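Local coordinates for protein glucose-6-phosphate 1-dehydrogenase (Kluyveromyces lactis, PDB 7E6I) that catalyses the NADP+-dependent oxidation of glucose 6-phosphate to 6-phosphogluconolactone, probably the rate-limiting entry step of the oxidative pentose phosphate pathway, at residues N365-I370 with H478-S483. Sequence-based numbering, arbitrary orientation.
Sequences NNELVI and HGYTFS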
# COMPACT_ATOMS: atom_id res chain seq x y z
N ASN A 365 -5.40 25.11 -18.11
CA ASN A 365 -6.03 23.82 -17.91
C ASN A 365 -6.51 23.65 -16.48
O ASN A 365 -5.80 24.00 -15.53
CB ASN A 365 -5.05 22.69 -18.24
CG ASN A 365 -4.41 22.84 -19.61
OD1 ASN A 365 -3.67 23.79 -19.87
ND2 ASN A 365 -4.69 21.89 -20.49
N ASN A 366 -7.71 23.11 -16.33
CA ASN A 366 -8.12 22.58 -15.04
C ASN A 366 -7.21 21.44 -14.63
O ASN A 366 -6.64 20.72 -15.45
CB ASN A 366 -9.55 22.08 -15.07
CG ASN A 366 -10.50 23.16 -15.41
OD1 ASN A 366 -11.08 23.18 -16.50
ND2 ASN A 366 -10.65 24.11 -14.51
N GLU A 367 -7.12 21.25 -13.32
CA GLU A 367 -6.16 20.35 -12.73
C GLU A 367 -6.75 19.87 -11.42
O GLU A 367 -7.41 20.63 -10.72
CB GLU A 367 -4.82 21.07 -12.52
CG GLU A 367 -3.62 20.19 -12.65
CD GLU A 367 -2.34 20.99 -12.93
OE1 GLU A 367 -2.26 21.75 -13.95
OE2 GLU A 367 -1.41 20.86 -12.12
N LEU A 368 -6.53 18.60 -11.12
CA LEU A 368 -7.00 18.00 -9.88
C LEU A 368 -5.82 17.35 -9.20
O LEU A 368 -5.12 16.54 -9.81
CB LEU A 368 -8.09 16.95 -10.14
CG LEU A 368 -8.48 16.07 -8.95
CD1 LEU A 368 -9.12 16.91 -7.88
CD2 LEU A 368 -9.40 14.90 -9.38
N VAL A 369 -5.60 17.71 -7.93
CA VAL A 369 -4.54 17.13 -7.11
C VAL A 369 -5.18 16.48 -5.89
O VAL A 369 -5.98 17.11 -5.19
CB VAL A 369 -3.51 18.19 -6.68
CG1 VAL A 369 -2.55 17.61 -5.65
CG2 VAL A 369 -2.75 18.72 -7.90
N ILE A 370 -4.83 15.22 -5.65
CA ILE A 370 -5.28 14.48 -4.48
C ILE A 370 -4.04 14.15 -3.65
O ILE A 370 -3.21 13.34 -4.09
CB ILE A 370 -6.04 13.20 -4.87
CG1 ILE A 370 -7.18 13.55 -5.82
CG2 ILE A 370 -6.54 12.46 -3.64
CD1 ILE A 370 -7.67 12.38 -6.59
N HIS A 478 4.99 13.90 -21.62
CA HIS A 478 3.87 13.01 -21.33
C HIS A 478 2.59 13.79 -21.08
O HIS A 478 1.77 13.44 -20.23
CB HIS A 478 4.20 12.10 -20.15
CG HIS A 478 5.22 11.07 -20.47
ND1 HIS A 478 6.55 11.38 -20.64
CD2 HIS A 478 5.11 9.75 -20.72
CE1 HIS A 478 7.22 10.29 -20.95
NE2 HIS A 478 6.36 9.28 -21.02
N GLY A 479 2.44 14.89 -21.81
CA GLY A 479 1.17 15.58 -21.87
C GLY A 479 0.93 16.59 -20.78
O GLY A 479 -0.15 17.19 -20.74
N TYR A 480 1.89 16.80 -19.88
CA TYR A 480 1.69 17.82 -18.86
C TYR A 480 2.05 19.20 -19.39
O TYR A 480 3.15 19.43 -19.92
CB TYR A 480 2.50 17.51 -17.61
CG TYR A 480 2.06 18.39 -16.48
CD1 TYR A 480 0.93 18.09 -15.73
CD2 TYR A 480 2.76 19.56 -16.18
CE1 TYR A 480 0.51 18.90 -14.70
CE2 TYR A 480 2.34 20.37 -15.14
CZ TYR A 480 1.22 20.04 -14.41
OH TYR A 480 0.79 20.84 -13.38
N THR A 481 1.13 20.14 -19.25
CA THR A 481 1.30 21.50 -19.71
C THR A 481 1.65 22.35 -18.50
O THR A 481 0.87 22.44 -17.55
CB THR A 481 0.02 21.98 -20.40
OG1 THR A 481 -0.04 21.40 -21.71
CG2 THR A 481 -0.02 23.51 -20.52
N PHE A 482 2.85 22.92 -18.50
CA PHE A 482 3.24 23.75 -17.37
C PHE A 482 2.66 25.14 -17.55
O PHE A 482 2.38 25.56 -18.68
CB PHE A 482 4.76 23.80 -17.21
CG PHE A 482 5.37 22.51 -16.72
CD1 PHE A 482 5.43 22.23 -15.36
CD2 PHE A 482 5.87 21.58 -17.61
CE1 PHE A 482 5.95 21.03 -14.89
CE2 PHE A 482 6.40 20.38 -17.15
CZ PHE A 482 6.44 20.10 -15.78
N SER A 483 2.44 25.83 -16.44
CA SER A 483 1.80 27.14 -16.51
C SER A 483 2.47 28.08 -15.52
O SER A 483 3.33 27.68 -14.73
CB SER A 483 0.29 27.05 -16.24
OG SER A 483 -0.01 26.10 -15.22
O HOH W 1 -2.92 24.49 -15.62
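Y480 reaches E367 with its hydroxyl: OH donates a hydrogen bond to E367 OE2 at 2.5 Å. The hydroxyl meets OE2 from above the carboxylate, 36° out of its plane; the carboxylate and ring planes stand 75° apart, and seen from the tyrosine, OE2 lies at the ring edge, near the ring plane. The tyrosine's chi1 of -168° sets CG opposite the backbone N and carries the ring out so that its hydroxyl end reaches the glutamate. R349 makes a salt bridge to the same OE2, and Q351 donates to OE1, so both carboxylate oxygens are engaged. The contact ties strand 367-373 of the large mixed sheet in the C-terminal domain to the tail that follows helix 471-476. Through its salt bridge E367 probably helps to orient R349, which, with nearby K381, probably binds the second, structural NADP+, as in related enzymes. Replacing E367 with an alanine would probably leave the Y480 hydroxyl and the R349 guanidinium without their shared acceptor. A water donates to N365 O at 2.9 Å and to E367 OE1 at 3.3 Å, and weakly accepts from S483 OG. Beside this, N365 and T481 cross at about a right angle, OD1 of N365 lying 3.7 Å from T481 CG2, while N365 ND2 hydrogen-bonds to F352 O.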